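Local coordinates for protein putative glucoamylase (Bacteroides uniformis, PDB 4GL3) that probably hydrolyses glycosidic bonds in glucan-type carbohydrates, as a putative glucoamylase, at residues Met82-Arg87 / Arg150-Ile155; Ile211-His217 / Arg412-Thr416; Gly357-Asp363 / Ser375-Gln381. All coordinates share one frame; numbering follows the deposited sequence.

The three contacts are spread over one helix-rich chain whose family belongs to the six-hairpin clan. Interaction 1 comes first along the sequence and joins helices 75-90 and 146-161. Interaction 2 spans a much longer separation, bringing the start of helix 213-220 against the turn that follows helix 404-412, and interaction 3 falls within that span, linking the hairpin 356-361 and the residues after it to the start of helix 378-393. No two of them touch: nearest atoms are about 12 Å apart between interactions 1 and 3 and about 22 Å between 2 and 3, which lie on opposite sides of the chain's centre. Each therefore ties together a separate region of the fold.

Interaction 1: Met82-Arg87 / Arg150-Ile155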
loop_
_atom_site.group_PDB
_atom_site.type_symbol
_atom_site.label_atom_id
_atom_site.label_comp_id
_atom_site.label_asym_id
_atom_site.label_seq_id
_atom_site.Cartn_x
_atom_site.Cartn_y
_atom_site.Cartn_z
HETATM N N MSE A 82 -2.237 -17.244 8.090
HETATM C CA MSE A 82 -2.590 -17.039 6.708
HETATM C C MSE A 82 -3.814 -17.889 6.297
HETATM O O MSE A 82 -4.716 -17.391 5.609
HETATM C CB MSE A 82 -1.401 -17.375 5.795
HETATM C CG MSE A 82 -1.616 -17.021 4.325
HETATM SE SE MSE A 82 -1.772 -15.123 3.980
HETATM C CE MSE A 82 -0.267 -14.568 5.072
ATOM N N LEU A 83 -3.834 -19.146 6.700
ATOM C CA LEU A 83 -4.989 -20.005 6.442
ATOM C C LEU A 83 -6.257 -19.423 7.087
ATOM O O LEU A 83 -7.304 -19.412 6.432
ATOM C CB LEU A 83 -4.749 -21.485 6.858
ATOM C CG LEU A 83 -5.873 -22.509 6.543
ATOM C CD1 LEU A 83 -6.254 -22.473 5.058
ATOM C CD2 LEU A 83 -5.492 -23.923 6.976
ATOM N N LYS A 84 -6.173 -18.923 8.323
ATOM C CA LYS A 84 -7.312 -18.287 8.966
ATOM C C LYS A 84 -7.834 -17.096 8.102
ATOM O O LYS A 84 -9.038 -16.962 7.879
ATOM C CB LYS A 84 -6.987 -17.822 10.400
ATOM C CG LYS A 84 -8.141 -17.127 11.159
ATOM C CD LYS A 84 -7.918 -17.087 12.678
ATOM C CE LYS A 84 -6.922 -16.006 13.037
ATOM N NZ LYS A 84 -6.544 -15.909 14.501
ATOM N N ILE A 85 -6.916 -16.267 7.612
ATOM C CA ILE A 85 -7.242 -15.116 6.843
ATOM C C ILE A 85 -7.941 -15.481 5.550
ATOM O O ILE A 85 -9.011 -14.934 5.264
ATOM C CB ILE A 85 -5.997 -14.242 6.532
ATOM C CG1 ILE A 85 -5.501 -13.536 7.797
ATOM C CG2 ILE A 85 -6.305 -13.196 5.459
ATOM C CD1 ILE A 85 -4.059 -12.980 7.702
ATOM N N VAL A 86 -7.365 -16.388 4.778
ATOM C CA VAL A 86 -7.933 -16.704 3.465
ATOM C C VAL A 86 -9.207 -17.534 3.580
ATOM O O VAL A 86 -10.141 -17.387 2.752
ATOM C CB VAL A 86 -6.890 -17.333 2.483
ATOM C CG1 VAL A 86 -5.710 -16.409 2.363
ATOM C CG2 VAL A 86 -6.443 -18.725 2.889
ATOM N N ARG A 87 -9.313 -18.341 4.632
ATOM C CA ARG A 87 -10.596 -18.980 4.897
ATOM C C ARG A 87 -11.706 -17.957 5.205
ATOM O O ARG A 87 -12.824 -18.108 4.742
ATOM C CB ARG A 87 -10.519 -20.012 6.031
ATOM C CG ARG A 87 -10.053 -21.383 5.637
ATOM C CD ARG A 87 -9.886 -22.305 6.840
ATOM N NE ARG A 87 -9.680 -23.691 6.408
ATOM C CZ ARG A 87 -9.115 -24.665 7.140
ATOM N NH1 ARG A 87 -8.646 -24.425 8.369
ATOM N NH2 ARG A 87 -8.983 -25.902 6.630
ATOM N N ARG A 150 -3.714 -25.816 1.083
ATOM C CA ARG A 150 -5.040 -25.217 1.192
ATOM C C ARG A 150 -4.968 -23.699 1.021
ATOM O O ARG A 150 -5.827 -23.114 0.391
ATOM C CB ARG A 150 -5.633 -25.565 2.535
ATOM C CG ARG A 150 -7.080 -25.125 2.743
ATOM C CD ARG A 150 -8.056 -26.211 2.309
ATOM N NE ARG A 150 -8.632 -25.966 0.984
ATOM C CZ ARG A 150 -9.808 -25.378 0.747
ATOM N NH1 ARG A 150 -10.580 -24.950 1.749
ATOM N NH2 ARG A 150 -10.221 -25.206 -0.515
ATOM N N ILE A 151 -3.945 -23.063 1.597
ATOM C CA ILE A 151 -3.669 -21.659 1.340
ATOM C C ILE A 151 -3.613 -21.358 -0.155
ATOM O O ILE A 151 -4.268 -20.445 -0.639
ATOM C CB ILE A 151 -2.347 -21.181 1.996
ATOM C CG1 ILE A 151 -2.466 -21.080 3.535
ATOM C CG2 ILE A 151 -1.985 -19.809 1.460
ATOM C CD1 ILE A 151 -1.152 -20.992 4.303
ATOM N N ARG A 152 -2.801 -22.099 -0.888
ATOM C CA ARG A 152 -2.653 -21.862 -2.335
ATOM C C ARG A 152 -3.949 -22.087 -3.100
ATOM O O ARG A 152 -4.272 -21.311 -4.002
ATOM C CB ARG A 152 -1.530 -22.764 -2.937
ATOM C CG ARG A 152 -0.116 -22.358 -2.502
ATOM C CD ARG A 152 0.957 -23.021 -3.345
ATOM N NE ARG A 152 0.759 -24.474 -3.508
ATOM C CZ ARG A 152 1.079 -25.397 -2.608
ATOM N NH1 ARG A 152 1.625 -25.062 -1.440
ATOM N NH2 ARG A 152 0.857 -26.684 -2.872
ATOM N N GLY A 153 -4.659 -23.166 -2.768
ATOM C CA GLY A 153 -5.949 -23.506 -3.412
ATOM C C GLY A 153 -6.992 -22.429 -3.217
ATOM O O GLY A 153 -7.688 -22.022 -4.176
ATOM N N ILE A 154 -7.096 -21.945 -1.975
ATOM C CA ILE A 154 -8.065 -20.932 -1.669
ATOM C C ILE A 154 -7.694 -19.664 -2.393
ATOM O O ILE A 154 -8.551 -19.031 -2.992
ATOM C CB ILE A 154 -8.231 -20.642 -0.147
ATOM C CG1 ILE A 154 -8.929 -21.842 0.558
ATOM C CG2 ILE A 154 -9.028 -19.333 0.062
ATOM C CD1 ILE A 154 -8.948 -21.782 2.098
ATOM N N ILE A 155 -6.417 -19.270 -2.354
ATOM C CA ILE A 155 -6.003 -18.002 -2.987
ATOM C C ILE A 155 -6.251 -18.101 -4.501
ATOM O O ILE A 155 -6.730 -17.170 -5.095
ATOM C CB ILE A 155 -4.519 -17.642 -2.706
ATOM C CG1 ILE A 155 -4.352 -17.182 -1.242
ATOM C CG2 ILE A 155 -4.027 -16.584 -3.684
ATOM C CD1 ILE A 155 -2.926 -16.995 -0.758
#
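I151 and I154 of one helix meet M82, L83, V86 and R87 of the other in an interface carried mainly by aliphatic side chains, with two arginine stems at its margin. I151 lies across M82, its CD1 3.9 Å from M82 CB, while its CG1 lies against the start of L83, 4.1 Å from L83 CB. One turn on, I154 divides its branches: CG2 packs 3.8 Å from V86 CB, and CD1 reaches 3.7 Å from R87 CG. The CG1 methyl of V86 meets I155 CG1. At the exposed margin L83 CD1 sits 3.6 Å from R150 CG, because L83 holds its CG anti to the backbone N (chi1 -176°) and sends the branch across the arginine stem. R150 folds back so that a face of its guanidinium lies over I154 CG1 of its own helix. Cutting I151 back to an alanine removes CG1, CG2 and CD1, and is likely to open a gap and cost M82 and L83 part of their apolar cover. Over these segments the axes run at 24° to each other in the same direction and come within 9.6 Å. Helix 124-140 backs the pair, receiving M82 at A137, V86 at L134 and I155 at H138, while helix 54-69 meets M82 at V61 and I64.

Interaction 2: Ile211-His217 / Arg412-Thr416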
loop_
_atom_site.group_PDB
_atom_site.type_symbol
_atom_site.label_atom_id
_atom_site.label_comp_id
_atom_site.label_asym_id
_atom_site.label_seq_id
_atom_site.Cartn_x
_atom_site.Cartn_y
_atom_site.Cartn_z
ATOM N N ILE A 211 -9.237 -7.334 -18.472
ATOM C CA ILE A 211 -9.539 -6.103 -19.223
ATOM C C ILE A 211 -8.855 -6.093 -20.586
ATOM O O ILE A 211 -7.817 -6.713 -20.787
ATOM C CB ILE A 211 -9.169 -4.837 -18.411
ATOM C CG1 ILE A 211 -7.628 -4.789 -18.160
ATOM C CG2 ILE A 211 -9.949 -4.772 -17.099
ATOM C CD1 ILE A 211 -7.119 -3.464 -17.691
ATOM N N ALA A 212 -9.462 -5.389 -21.538
ATOM C CA ALA A 212 -8.819 -5.091 -22.810
ATOM C C ALA A 212 -7.636 -4.116 -22.566
ATOM O O ALA A 212 -7.628 -3.348 -21.613
ATOM C CB ALA A 212 -9.845 -4.499 -23.816
ATOM N N GLU A 213 -6.638 -4.156 -23.433
ATOM C CA GLU A 213 -5.484 -3.259 -23.326
ATOM C C GLU A 213 -5.887 -1.812 -23.394
ATOM O O GLU A 213 -5.301 -0.970 -22.702
ATOM C CB GLU A 213 -4.473 -3.548 -24.460
ATOM C CG GLU A 213 -3.831 -4.919 -24.318
ATOM C CD GLU A 213 -3.164 -5.378 -25.600
ATOM O OE1 GLU A 213 -2.613 -4.490 -26.313
ATOM O OE2 GLU A 213 -3.206 -6.605 -25.886
ATOM N N SER A 214 -6.872 -1.521 -24.232
ATOM C CA SER A 214 -7.341 -0.159 -24.413
ATOM C C SER A 214 -7.921 0.459 -23.097
ATOM O O SER A 214 -7.946 1.697 -22.941
ATOM C CB SER A 214 -8.377 -0.130 -25.544
ATOM O OG SER A 214 -9.526 -0.882 -25.091
ATOM N N VAL A 215 -8.333 -0.384 -22.151
ATOM C CA VAL A 215 -8.796 0.061 -20.843
ATOM C C VAL A 215 -7.632 0.751 -20.115
ATOM O O VAL A 215 -7.825 1.797 -19.463
ATOM C CB VAL A 215 -9.417 -1.118 -20.027
ATOM C CG1 VAL A 215 -9.658 -0.800 -18.542
ATOM C CG2 VAL A 215 -10.707 -1.643 -20.689
ATOM N N TYR A 216 -6.440 0.175 -20.219
ATOM C CA TYR A 216 -5.254 0.782 -19.620
ATOM C C TYR A 216 -4.849 2.061 -20.387
ATOM O O TYR A 216 -4.694 3.130 -19.801
ATOM C CB TYR A 216 -4.077 -0.205 -19.643
ATOM C CG TYR A 216 -2.801 0.265 -19.006
ATOM C CD1 TYR A 216 -2.749 0.550 -17.669
ATOM C CD2 TYR A 216 -1.639 0.385 -19.745
ATOM C CE1 TYR A 216 -1.584 0.936 -17.071
ATOM C CE2 TYR A 216 -0.470 0.792 -19.165
ATOM C CZ TYR A 216 -0.443 1.065 -17.821
ATOM O OH TYR A 216 0.739 1.471 -17.222
ATOM N N HIS A 217 -4.659 1.937 -21.694
ATOM C CA HIS A 217 -4.100 3.046 -22.474
ATOM C C HIS A 217 -5.025 4.270 -22.588
ATOM O O HIS A 217 -4.546 5.397 -22.547
ATOM C CB HIS A 217 -3.638 2.554 -23.858
ATOM C CG HIS A 217 -2.527 1.560 -23.763
ATOM N ND1 HIS A 217 -1.264 1.904 -23.308
ATOM C CD2 HIS A 217 -2.491 0.231 -24.015
ATOM C CE1 HIS A 217 -0.498 0.826 -23.319
ATOM N NE2 HIS A 217 -1.212 -0.201 -23.748
ATOM N N ARG A 412 1.099 -7.970 -21.617
ATOM C CA ARG A 412 -0.063 -7.487 -22.380
ATOM C C ARG A 412 -0.075 -5.958 -22.434
ATOM O O ARG A 412 -0.416 -5.397 -23.459
ATOM C CB ARG A 412 -1.408 -7.968 -21.761
ATOM C CG ARG A 412 -1.677 -9.423 -21.967
ATOM C CD ARG A 412 -3.054 -9.802 -21.463
ATOM N NE ARG A 412 -4.094 -9.242 -22.320
ATOM C CZ ARG A 412 -5.144 -8.553 -21.906
ATOM N NH1 ARG A 412 -5.369 -8.336 -20.626
ATOM N NH2 ARG A 412 -5.987 -8.065 -22.793
ATOM N N LEU A 413 0.300 -5.299 -21.332
ATOM C CA LEU A 413 0.268 -3.867 -21.250
ATOM C C LEU A 413 1.524 -3.205 -21.818
ATOM O O LEU A 413 1.605 -2.006 -21.810
ATOM C CB LEU A 413 0.003 -3.400 -19.823
ATOM C CG LEU A 413 -1.352 -3.775 -19.248
ATOM C CD1 LEU A 413 -1.504 -3.208 -17.846
ATOM C CD2 LEU A 413 -2.479 -3.366 -20.196
ATOM N N GLY A 414 2.471 -3.983 -22.348
ATOM C CA GLY A 414 3.624 -3.433 -23.009
ATOM C C GLY A 414 4.796 -3.167 -22.089
ATOM O O GLY A 414 5.715 -2.472 -22.468
ATOM N N PHE A 415 4.815 -3.724 -20.895
ATOM C CA PHE A 415 5.945 -3.434 -19.981
ATOM C C PHE A 415 7.184 -4.232 -20.343
ATOM O O PHE A 415 7.062 -5.319 -20.882
ATOM C CB PHE A 415 5.634 -3.799 -18.552
ATOM C CG PHE A 415 4.758 -2.827 -17.849
ATOM C CD1 PHE A 415 3.384 -2.853 -18.039
ATOM C CD2 PHE A 415 5.298 -1.882 -17.018
ATOM C CE1 PHE A 415 2.564 -1.968 -17.355
ATOM C CE2 PHE A 415 4.504 -0.986 -16.362
ATOM C CZ PHE A 415 3.120 -1.037 -16.520
ATOM N N THR A 416 8.365 -3.667 -20.054
ATOM C CA THR A 416 9.624 -4.422 -19.973
ATOM C C THR A 416 10.097 -4.352 -18.496
ATOM O O THR A 416 9.743 -3.418 -17.730
ATOM C CB THR A 416 10.712 -3.852 -20.893
ATOM O OG1 THR A 416 10.862 -2.473 -20.569
ATOM C CG2 THR A 416 10.353 -3.996 -22.411
HETATM O O HOH W 1 -0.552 -2.804 -24.413
HETATM O O HOH W 2 -5.166 -8.224 -25.638
#
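A Schellman motif closes helix 404-412, and the residues around it, R412, L413 and F415, pack against the first turn of helix 213-220 and the two residues leading into it. G414 takes the positive phi of 89° that this ending needs; a side chain there would be jammed against the preceding carbonyl oxygen. R412 reaches back to the loop before the other helix, and its bend at chi3 (70°) turns the guanidinium end-on to the carbonyl of I211. Both terminal nitrogens bond the one oxygen, R412 NH1 to I211 O at 2.9 Å and R412 NH2 to I211 O at 3.0 Å, and that oxygen lies in the guanidinium plane. NH1 also donates to A204 O, which helps fix the rotation of the group. E213 stands beside R412 with its carboxylate steeply turned to the guanidinium, and a water bridges E213 OE2 and R412 NH2. A second water lies 2.8 Å from H217 NE2, in the plane of the imidazole, and donates to both R412 O and E213 OE1, while H217 ND1 is bonded to Y268. The apolar half centres on L413: its CD1 rests over the middle of one face of the Y216 ring, 3.9 Å from the centroid, in a CH-pi contact, and its CD2 comes 3.6 Å from Y216 CB. F415 crosses the far end of the tyrosine, with F415 CZ 3.5 Å from Y216 OH; that hydroxyl is hydrogen-bonded to D266 and H197. Helix 197-205 covers the same core, touching L413 through I201 and A204 and Y216 through Y200, and F415 packs on the loop at L264 and D266.

Interaction 3: Gly357-Asp363 / Ser375-Gln381; sequences GEYGFKD and SYLAIDQ
Y359 and Y376 meet at right angles in a T-shaped pair, the edge of Y359 directed at the face of Y376, with planes at 89° and centroids 5.4 Å apart. Y359 CB lies over the centre of the same Y376 ring, 3.6 Å from the centroid, in a CH-pi contact; the backbone places CB over the face, and chi1 of -61° then swings the Y359 ring so that its CD2 edge meets Y376. The far end of Y376 enters the bend of the other segment. Its hydroxyl accepts a weak bond from Y359 N and gives a weak one to G360 O, while K362 CG lies obliquely 3.5 Å from Y376 OH. This bend is the type I turn G357-G360 of the two-stranded antiparallel hairpin 356-361, and Y376 thus plugs into a beta hairpin just ahead of L377, the N-cap of helix 378-393. From the first turn of that helix, the amide of Q381 lies near two hairpin carbonyls, with Q381 NE2 weakly bonded to Y359 O at 2.7 Å and to F361 O. Farther along, D363 N donates to S375 O at 2.9 Å, and the side-chain oxygen of S375 turns to D307. A water donates to D363 OD1 and Q381 OE1 and accepts from L377 N, while D363 OD2 accepts from the backbone N of D307.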
loop_
_atom_site.group_PDB
_atom_site.type_symbol
_atom_site.label_atom_id
_atom_site.label_comp_id
_atom_site.label_asym_id
_atom_site.label_seq_id
_atom_site.Cartn_x
_atom_site.Cartn_y
_atom_site.Cartn_z
ATOM N N GLY A 357 6.006 4.178 20.085
ATOM C CA GLY A 357 5.208 3.527 21.142
ATOM C C GLY A 357 4.969 2.076 20.787
ATOM O O GLY A 357 5.749 1.460 20.046
ATOM N N GLU A 358 3.863 1.542 21.283
ATOM C CA GLU A 358 3.583 0.122 21.234
ATOM C C GLU A 358 3.663 -0.516 19.845
ATOM O O GLU A 358 4.157 -1.626 19.722
ATOM C CB GLU A 358 2.209 -0.133 21.842
ATOM C CG GLU A 358 1.750 -1.582 21.779
ATOM C CD GLU A 358 2.450 -2.519 22.748
ATOM O OE1 GLU A 358 3.214 -2.067 23.650
ATOM O OE2 GLU A 358 2.189 -3.745 22.603
ATOM N N TYR A 359 3.187 0.172 18.809
ATOM C CA TYR A 359 3.090 -0.406 17.454
ATOM C C TYR A 359 4.039 0.290 16.481
ATOM O O TYR A 359 3.796 0.332 15.272
ATOM C CB TYR A 359 1.637 -0.347 16.928
ATOM C CG TYR A 359 0.660 -1.118 17.787
ATOM C CD1 TYR A 359 0.781 -2.481 17.936
ATOM C CD2 TYR A 359 -0.373 -0.474 18.473
ATOM C CE1 TYR A 359 -0.079 -3.206 18.734
ATOM C CE2 TYR A 359 -1.248 -1.190 19.270
ATOM C CZ TYR A 359 -1.088 -2.564 19.386
ATOM O OH TYR A 359 -1.911 -3.315 20.175
ATOM N N GLY A 360 5.114 0.849 17.017
ATOM C CA GLY A 360 6.075 1.571 16.210
ATOM C C GLY A 360 5.961 3.079 16.316
ATOM O O GLY A 360 5.639 3.631 17.384
ATOM N N PHE A 361 6.239 3.737 15.193
ATOM C CA PHE A 361 6.034 5.158 15.039
ATOM C C PHE A 361 4.545 5.422 14.927
ATOM O O PHE A 361 3.842 4.816 14.104
ATOM C CB PHE A 361 6.734 5.725 13.793
ATOM C CG PHE A 361 8.230 5.595 13.825
ATOM C CD1 PHE A 361 8.987 6.322 14.727
ATOM C CD2 PHE A 361 8.873 4.721 12.967
ATOM C CE1 PHE A 361 10.363 6.180 14.771
ATOM C CE2 PHE A 361 10.263 4.577 12.995
ATOM C CZ PHE A 361 11.000 5.317 13.890
ATOM N N LYS A 362 4.104 6.397 15.709
ATOM C CA LYS A 362 2.742 6.854 15.627
ATOM C C LYS A 362 2.530 7.583 14.280
ATOM O O LYS A 362 3.484 7.869 13.512
ATOM C CB LYS A 362 2.423 7.743 16.825
ATOM C CG LYS A 362 2.328 6.979 18.137
ATOM C CD LYS A 362 2.616 7.954 19.288
ATOM C CE LYS A 362 2.785 7.267 20.613
ATOM N NZ LYS A 362 2.939 8.330 21.619
ATOM N N ASP A 363 1.274 7.834 13.958
ATOM C CA ASP A 363 0.910 8.106 12.577
ATOM C C ASP A 363 1.504 9.357 11.959
ATOM O O ASP A 363 1.778 9.366 10.757
ATOM C CB ASP A 363 -0.589 8.211 12.447
ATOM C CG ASP A 363 -1.043 8.067 11.014
ATOM O OD1 ASP A 363 -0.621 7.079 10.336
ATOM O OD2 ASP A 363 -1.863 8.905 10.586
ATOM N N SER A 375 -2.486 7.833 17.261
ATOM C CA SER A 375 -2.984 6.707 16.539
ATOM C C SER A 375 -1.889 5.985 15.752
ATOM O O SER A 375 -0.804 6.510 15.487
ATOM C CB SER A 375 -4.013 7.214 15.509
ATOM O OG SER A 375 -3.404 8.250 14.770
ATOM N N TYR A 376 -2.238 4.777 15.375
ATOM C CA TYR A 376 -1.594 4.003 14.314
ATOM C C TYR A 376 -2.670 3.566 13.310
ATOM O O TYR A 376 -3.785 3.181 13.713
ATOM C CB TYR A 376 -0.981 2.729 14.895
ATOM C CG TYR A 376 -0.032 2.947 16.008
ATOM C CD1 TYR A 376 -0.465 3.039 17.306
ATOM C CD2 TYR A 376 1.336 3.101 15.745
ATOM C CE1 TYR A 376 0.446 3.242 18.347
ATOM C CE2 TYR A 376 2.236 3.320 16.756
ATOM C CZ TYR A 376 1.792 3.393 18.052
ATOM O OH TYR A 376 2.717 3.614 19.058
ATOM N N LEU A 377 -2.334 3.600 12.029
ATOM C CA LEU A 377 -3.229 3.198 10.942
ATOM C C LEU A 377 -2.615 2.045 10.160
ATOM O O LEU A 377 -1.429 2.087 9.804
ATOM C CB LEU A 377 -3.466 4.377 9.991
ATOM C CG LEU A 377 -4.537 5.407 10.341
ATOM C CD1 LEU A 377 -4.330 5.999 11.721
ATOM C CD2 LEU A 377 -4.558 6.525 9.261
ATOM N N ALA A 378 -3.428 1.033 9.847
ATOM C CA ALA A 378 -2.964 -0.087 9.002
ATOM C C ALA A 378 -2.270 0.382 7.738
ATOM O O ALA A 378 -1.242 -0.183 7.334
ATOM C CB ALA A 378 -4.120 -1.014 8.594
ATOM N N ILE A 379 -2.881 1.327 7.035
ATOM C CA ILE A 379 -2.367 1.674 5.699
ATOM C C ILE A 379 -1.062 2.499 5.754
ATOM O O ILE A 379 -0.390 2.604 4.767
ATOM C CB ILE A 379 -3.430 2.379 4.793
ATOM C CG1 ILE A 379 -3.880 3.708 5.414
ATOM C CG2 ILE A 379 -4.608 1.408 4.474
ATOM C CD1 ILE A 379 -5.024 4.446 4.676
ATOM N N ASP A 380 -0.731 3.071 6.903
ATOM C CA ASP A 380 0.557 3.766 7.119
ATOM C C ASP A 380 1.640 2.810 7.711
ATOM O O ASP A 380 2.817 2.881 7.332
ATOM C CB ASP A 380 0.315 4.984 8.009
ATOM C CG ASP A 380 -0.593 6.083 7.306
ATOM O OD1 ASP A 380 -0.708 6.095 6.066
ATOM O OD2 ASP A 380 -1.138 6.981 8.003
ATOM N N GLN A 381 1.225 1.869 8.567
ATOM C CA GLN A 381 2.139 0.911 9.187
ATOM C C GLN A 381 2.603 -0.203 8.233
ATOM O O GLN A 381 3.757 -0.616 8.258
ATOM C CB GLN A 381 1.519 0.298 10.451
ATOM C CG GLN A 381 1.281 1.283 11.605
ATOM C CD GLN A 381 2.489 2.143 11.983
ATOM O OE1 GLN A 381 2.802 3.164 11.334
ATOM N NE2 GLN A 381 3.068 1.834 13.092
HETATM O O HOH W 3 3.813 5.483 11.382
HETATM O O HOH W 4 0.165 4.814 11.646
#